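Local coordinates for protein ubiquitin-like-specific protease 2 (Saccharomyces cerevisiae, PDB 5LNB) that removes the small ubiquitin-like modifier SUMO from conjugated proteins as a cysteine protease of the C48 family, here represented by its catalytic domain, at residues 25-39 and 50-63. Numbering follows the deposited sequence.
Sequences YKFNDGSSYTITNQD and NDSILDFFTKFYIE
The Phe27 ring is sandwiched: Tyr25 CD1 lies 3.5 Å above one face, Lys59 CG covers the opposite face in a CH-pi contact (3.7 Å from the ring centroid, 25° off its normal), and Tyr33 CD1 reaches its edge in plane. Phe56 turns an edge toward the Tyr25 face in an offset edge-to-face pair, the planes at 88°, and its own faces carry Ile35 CG1 and Phe60 CB. With Phe56 CG anti to the backbone N, CE1 reaches 3.7 Å from Phe27 CZ, completing an aromatic cluster with Tyr25. Replacing Phe27 by an alanine would probably open a gap between Tyr25, Phe56 CE1 and Lys59 CG, leaving the middle of the lysine chain without its aromatic face while NZ kept its carboxylates. That chain, bent at its second torsion, runs past Tyr33 OH and carries NZ to Asp29 OD2 in a salt bridge modelled very short; Lys59 NZ also forms a salt bridge with Glu63 OE2 (3.1 Å), making a three-residue network. Asp29 is set by an Asx turn, OD1 accepting from Ser31 N, and Arg73 is a second cation for Glu63. At the other end Asn50 OD1 caps the helix, taking Ile53 N at 3.0 Å, while Asn50 ND2 gives a weak bond to Asp39 O. The hairpin of strands 23-26 and 32-35 packs on helix 51-67 of the Ulp1-type catalytic domain; strand 32-35 and helix 51-63 run 141° apart, nearer antiparallel, axes 9.1 Å apart. Leu272 and Leu275 of helix 264-285 touch Phe56 and Tyr25 respectively, Leu78 of strand 76-78 touches Lys59, and helix 215-228 packs on Phe57 and Tyr61.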
loop_
_atom_site.group_PDB
_atom_site.type_symbol
_atom_site.label_atom_id
_atom_site.label_comp_id
_atom_site.label_asym_id
_atom_site.label_seq_id
_atom_site.Cartn_x
_atom_site.Cartn_y
_atom_site.Cartn_z
ATOM N N TYR A 25 0.215 -4.545 17.909
ATOM C CA TYR A 25 -0.840 -5.258 17.203
ATOM C C TYR A 25 -0.268 -6.490 16.512
ATOM O O TYR A 25 0.765 -6.406 15.837
ATOM C CB TYR A 25 -1.531 -4.343 16.194
ATOM C CG TYR A 25 -2.852 -4.888 15.725
ATOM C CD1 TYR A 25 -2.952 -5.620 14.541
ATOM C CD2 TYR A 25 -4.000 -4.691 16.475
ATOM C CE1 TYR A 25 -4.171 -6.125 14.120
ATOM C CE2 TYR A 25 -5.214 -5.187 16.064
ATOM C CZ TYR A 25 -5.296 -5.899 14.891
ATOM O OH TYR A 25 -6.521 -6.387 14.514
ATOM N N LYS A 26 -0.952 -7.621 16.671
ATOM C CA LYS A 26 -0.531 -8.916 16.142
ATOM C C LYS A 26 -1.481 -9.342 15.028
ATOM O O LYS A 26 -2.676 -9.539 15.275
ATOM C CB LYS A 26 -0.520 -9.962 17.258
ATOM C CG LYS A 26 -1.717 -9.829 18.222
ATOM C CD LYS A 26 -1.774 -10.970 19.250
ATOM C CE LYS A 26 -2.886 -10.768 20.291
ATOM N NZ LYS A 26 -2.549 -9.765 21.355
ATOM N N PHE A 27 -0.956 -9.498 13.814
ATOM C CA PHE A 27 -1.762 -9.958 12.688
ATOM C C PHE A 27 -1.747 -11.487 12.584
ATOM O O PHE A 27 -0.917 -12.173 13.186
ATOM C CB PHE A 27 -1.275 -9.332 11.382
ATOM C CG PHE A 27 -1.561 -7.867 11.275
ATOM C CD1 PHE A 27 -2.853 -7.420 11.079
ATOM C CD2 PHE A 27 -0.539 -6.942 11.358
ATOM C CE1 PHE A 27 -3.125 -6.073 10.973
ATOM C CE2 PHE A 27 -0.803 -5.595 11.261
ATOM C CZ PHE A 27 -2.097 -5.158 11.061
ATOM N N ASN A 28 -2.681 -12.019 11.787
ATOM C CA ASN A 28 -2.882 -13.466 11.725
ATOM C C ASN A 28 -1.728 -14.199 11.053
ATOM O O ASN A 28 -1.629 -15.421 11.191
ATOM C CB ASN A 28 -4.190 -13.799 11.002
ATOM C CG ASN A 28 -5.420 -13.355 11.778
ATOM O OD1 ASN A 28 -6.291 -12.666 11.244
ATOM N ND2 ASN A 28 -5.493 -13.743 13.046
ATOM N N ASP A 29 -0.862 -13.499 10.325
ATOM C CA ASP A 29 0.339 -14.120 9.782
ATOM C C ASP A 29 1.502 -14.115 10.776
ATOM O O ASP A 29 2.644 -14.362 10.379
ATOM C CB ASP A 29 0.750 -13.430 8.479
ATOM C CG ASP A 29 1.150 -11.975 8.688
ATOM O OD1 ASP A 29 1.037 -11.485 9.834
ATOM O OD2 ASP A 29 1.589 -11.329 7.709
ATOM N N GLY A 30 1.239 -13.826 12.050
ATOM C CA GLY A 30 2.274 -13.773 13.066
ATOM C C GLY A 30 3.068 -12.480 13.146
ATOM O O GLY A 30 3.886 -12.340 14.063
ATOM N N SER A 31 2.881 -11.540 12.220
ATOM C CA SER A 31 3.642 -10.298 12.253
ATOM C C SER A 31 3.090 -9.341 13.309
ATOM O O SER A 31 1.892 -9.324 13.610
ATOM C CB SER A 31 3.640 -9.616 10.882
ATOM O OG SER A 31 2.324 -9.432 10.400
ATOM N N SER A 32 3.986 -8.532 13.863
ATOM C CA SER A 32 3.676 -7.661 14.984
ATOM C C SER A 32 4.103 -6.235 14.662
ATOM O O SER A 32 5.194 -6.011 14.132
ATOM C CB SER A 32 4.374 -8.161 16.254
ATOM O OG SER A 32 3.997 -7.394 17.382
ATOM N N TYR A 33 3.238 -5.272 14.976
ATOM C CA TYR A 33 3.506 -3.862 14.716
ATOM C C TYR A 33 3.360 -3.066 16.004
ATOM O O TYR A 33 2.422 -3.285 16.778
ATOM C CB TYR A 33 2.553 -3.279 13.656
ATOM C CG TYR A 33 2.733 -3.832 12.257
ATOM C CD1 TYR A 33 2.493 -5.177 11.977
ATOM C CD2 TYR A 33 3.128 -3.007 11.213
ATOM C CE1 TYR A 33 2.659 -5.686 10.686
ATOM C CE2 TYR A 33 3.287 -3.495 9.927
ATOM C CZ TYR A 33 3.054 -4.835 9.666
ATOM O OH TYR A 33 3.212 -5.314 8.381
ATOM N N THR A 34 4.290 -2.147 16.232
ATOM C CA THR A 34 4.221 -1.228 17.359
ATOM C C THR A 34 3.956 0.174 16.838
ATOM O O THR A 34 4.673 0.658 15.955
ATOM C CB THR A 34 5.510 -1.255 18.182
ATOM O OG1 THR A 34 5.616 -2.511 18.870
ATOM C CG2 THR A 34 5.512 -0.124 19.200
ATOM N N ILE A 35 2.921 0.817 17.369
ATOM C CA ILE A 35 2.557 2.178 16.986
ATOM C C ILE A 35 2.726 3.053 18.215
ATOM O O ILE A 35 1.989 2.893 19.199
ATOM C CB ILE A 35 1.123 2.258 16.451
ATOM C CG1 ILE A 35 0.977 1.403 15.188
ATOM C CG2 ILE A 35 0.726 3.716 16.234
ATOM C CD1 ILE A 35 1.949 1.767 14.097
ATOM N N THR A 36 3.683 3.979 18.167
ATOM C CA THR A 36 3.943 4.866 19.290
ATOM C C THR A 36 3.169 6.171 19.132
ATOM O O THR A 36 2.579 6.453 18.082
ATOM C CB THR A 36 5.438 5.169 19.429
ATOM O OG1 THR A 36 5.863 5.993 18.338
ATOM C CG2 THR A 36 6.272 3.882 19.472
ATOM N N ASN A 37 3.184 6.979 20.203
ATOM C CA ASN A 37 2.549 8.288 20.132
ATOM C C ASN A 37 3.203 9.154 19.064
ATOM O O ASN A 37 2.519 9.900 18.357
ATOM C CB ASN A 37 2.604 8.987 21.490
ATOM C CG ASN A 37 1.919 10.343 21.468
ATOM O OD1 ASN A 37 0.706 10.425 21.300
ATOM N ND2 ASN A 37 2.695 11.412 21.626
ATOM N N GLN A 38 4.528 9.058 18.926
ATOM C CA GLN A 38 5.226 9.795 17.882
ATOM C C GLN A 38 4.661 9.479 16.497
ATOM O O GLN A 38 4.636 10.353 15.625
ATOM C CB GLN A 38 6.725 9.482 17.949
ATOM C CG GLN A 38 7.641 10.627 17.544
ATOM C CD GLN A 38 7.553 11.840 18.476
ATOM O OE1 GLN A 38 7.893 12.958 18.081
ATOM N NE2 GLN A 38 7.105 11.623 19.716
ATOM N N ASP A 39 4.192 8.242 16.277
ATOM C CA ASP A 39 3.572 7.881 15.000
ATOM C C ASP A 39 2.120 8.342 14.944
ATOM O O ASP A 39 1.673 8.926 13.951
ATOM C CB ASP A 39 3.634 6.361 14.784
ATOM C CG ASP A 39 5.035 5.796 14.936
ATOM O OD1 ASP A 39 5.985 6.413 14.416
ATOM O OD2 ASP A 39 5.188 4.732 15.578
ATOM N N ASN A 50 3.646 9.364 8.469
ATOM C CA ASN A 50 4.940 8.681 8.493
ATOM C C ASN A 50 4.810 7.212 8.068
ATOM O O ASN A 50 3.713 6.676 7.893
ATOM C CB ASN A 50 5.585 8.783 9.880
ATOM C CG ASN A 50 4.711 8.203 10.979
ATOM O OD1 ASN A 50 4.343 7.027 10.948
ATOM N ND2 ASN A 50 4.369 9.032 11.954
ATOM N N ASP A 51 5.970 6.564 7.888
ATOM C CA ASP A 51 6.010 5.187 7.390
ATOM C C ASP A 51 5.295 4.224 8.328
ATOM O O ASP A 51 4.682 3.247 7.875
ATOM C CB ASP A 51 7.456 4.735 7.209
ATOM C CG ASP A 51 8.247 5.658 6.317
ATOM O OD1 ASP A 51 7.786 5.933 5.190
ATOM O OD2 ASP A 51 9.331 6.112 6.738
ATOM N N SER A 52 5.402 4.452 9.643
ATOM C CA SER A 52 4.799 3.536 10.604
ATOM C C SER A 52 3.294 3.476 10.420
ATOM O O SER A 52 2.701 2.391 10.366
ATOM C CB SER A 52 5.140 3.966 12.030
ATOM O OG SER A 52 6.537 3.959 12.221
ATOM N N ILE A 53 2.660 4.643 10.342
ATOM C CA ILE A 53 1.215 4.698 10.187
ATOM C C ILE A 53 0.806 4.081 8.859
ATOM O O ILE A 53 -0.116 3.264 8.789
ATOM C CB ILE A 53 0.723 6.151 10.302
ATOM C CG1 ILE A 53 0.929 6.687 11.728
ATOM C CG2 ILE A 53 -0.721 6.230 9.887
ATOM C CD1 ILE A 53 0.217 5.884 12.799
ATOM N N LEU A 54 1.488 4.461 7.787
ATOM C CA LEU A 54 1.082 3.981 6.473
ATOM C C LEU A 54 1.300 2.478 6.339
ATOM O O LEU A 54 0.414 1.763 5.857
ATOM C CB LEU A 54 1.825 4.742 5.380
ATOM C CG LEU A 54 1.230 4.424 4.012
ATOM C CD1 LEU A 54 1.082 5.695 3.244
ATOM C CD2 LEU A 54 2.112 3.406 3.271
ATOM N N ASP A 55 2.469 1.973 6.757
ATOM C CA ASP A 55 2.701 0.531 6.625
ATOM C C ASP A 55 1.764 -0.263 7.532
ATOM O O ASP A 55 1.305 -1.345 7.154
ATOM C CB ASP A 55 4.173 0.176 6.892
ATOM C CG ASP A 55 5.111 0.676 5.784
ATOM O OD1 ASP A 55 4.708 0.660 4.615
ATOM O OD2 ASP A 55 6.245 1.104 6.074
ATOM N N PHE A 56 1.442 0.261 8.718
ATOM C CA PHE A 56 0.482 -0.436 9.563
ATOM C C PHE A 56 -0.871 -0.562 8.875
ATOM O O PHE A 56 -1.467 -1.644 8.843
ATOM C CB PHE A 56 0.308 0.268 10.903
ATOM C CG PHE A 56 -0.802 -0.323 11.722
ATOM C CD1 PHE A 56 -0.623 -1.525 12.378
ATOM C CD2 PHE A 56 -2.037 0.297 11.800
ATOM C CE1 PHE A 56 -1.643 -2.082 13.129
ATOM C CE2 PHE A 56 -3.060 -0.264 12.543
ATOM C CZ PHE A 56 -2.858 -1.455 13.206
ATOM N N PHE A 57 -1.380 0.537 8.319
ATOM C CA PHE A 57 -2.739 0.514 7.797
ATOM C C PHE A 57 -2.857 -0.205 6.459
ATOM O O PHE A 57 -3.888 -0.834 6.197
ATOM C CB PHE A 57 -3.274 1.933 7.684
ATOM C CG PHE A 57 -3.969 2.397 8.916
ATOM C CD1 PHE A 57 -5.100 1.730 9.374
ATOM C CD2 PHE A 57 -3.508 3.498 9.621
ATOM C CE1 PHE A 57 -5.767 2.155 10.526
ATOM C CE2 PHE A 57 -4.180 3.935 10.766
ATOM C CZ PHE A 57 -5.308 3.262 11.213
ATOM N N THR A 58 -1.846 -0.137 5.592
ATOM C CA THR A 58 -1.919 -0.956 4.387
ATOM C C THR A 58 -1.988 -2.429 4.764
ATOM O O THR A 58 -2.818 -3.179 4.238
ATOM C CB THR A 58 -0.723 -0.686 3.466
ATOM O OG1 THR A 58 0.495 -1.051 4.129
ATOM C CG2 THR A 58 -0.667 0.787 3.071
ATOM N N LYS A 59 -1.149 -2.846 5.712
ATOM C CA LYS A 59 -1.242 -4.190 6.264
ATOM C C LYS A 59 -2.614 -4.431 6.882
ATOM O O LYS A 59 -3.250 -5.462 6.634
ATOM C CB LYS A 59 -0.141 -4.388 7.299
ATOM C CG LYS A 59 -0.124 -5.747 7.952
ATOM C CD LYS A 59 0.417 -6.789 7.005
ATOM C CE LYS A 59 0.808 -8.075 7.756
ATOM N NZ LYS A 59 0.880 -9.248 6.839
ATOM N N PHE A 60 -3.090 -3.479 7.685
ATOM C CA PHE A 60 -4.357 -3.651 8.385
ATOM C C PHE A 60 -5.506 -3.915 7.408
ATOM O O PHE A 60 -6.272 -4.874 7.575
ATOM C CB PHE A 60 -4.628 -2.418 9.249
ATOM C CG PHE A 60 -5.869 -2.527 10.082
ATOM C CD1 PHE A 60 -5.850 -3.205 11.294
ATOM C CD2 PHE A 60 -7.057 -1.961 9.651
ATOM C CE1 PHE A 60 -6.991 -3.308 12.064
ATOM C CE2 PHE A 60 -8.204 -2.063 10.419
ATOM C CZ PHE A 60 -8.171 -2.736 11.631
ATOM N N TYR A 61 -5.637 -3.085 6.367
ATOM C CA TYR A 61 -6.784 -3.219 5.475
ATOM C C TYR A 61 -6.649 -4.372 4.488
ATOM O O TYR A 61 -7.670 -4.871 3.997
ATOM C CB TYR A 61 -7.031 -1.906 4.734
ATOM C CG TYR A 61 -7.588 -0.856 5.662
ATOM C CD1 TYR A 61 -8.768 -1.089 6.362
ATOM C CD2 TYR A 61 -6.919 0.346 5.876
ATOM C CE1 TYR A 61 -9.273 -0.146 7.242
ATOM C CE2 TYR A 61 -7.420 1.297 6.752
ATOM C CZ TYR A 61 -8.591 1.046 7.427
ATOM O OH TYR A 61 -9.093 1.989 8.283
ATOM N N ILE A 62 -5.432 -4.830 4.204
ATOM C CA ILE A 62 -5.304 -6.016 3.363
ATOM C C ILE A 62 -5.625 -7.274 4.157
ATOM O O ILE A 62 -6.262 -8.201 3.646
ATOM C CB ILE A 62 -3.907 -6.065 2.733
ATOM C CG1 ILE A 62 -3.788 -4.955 1.680
ATOM C CG2 ILE A 62 -3.652 -7.424 2.117
ATOM C CD1 ILE A 62 -2.425 -4.864 1.041
ATOM N N GLU A 63 -5.219 -7.314 5.425
ATOM C CA GLU A 63 -5.595 -8.427 6.287
ATOM C C GLU A 63 -7.104 -8.489 6.471
ATOM O O GLU A 63 -7.688 -9.578 6.519
ATOM C CB GLU A 63 -4.887 -8.296 7.632
ATOM C CG GLU A 63 -3.393 -8.541 7.549
ATOM C CD GLU A 63 -3.053 -10.024 7.384
ATOM O OE1 GLU A 63 -3.790 -10.869 7.944
ATOM O OE2 GLU A 63 -2.051 -10.342 6.694
#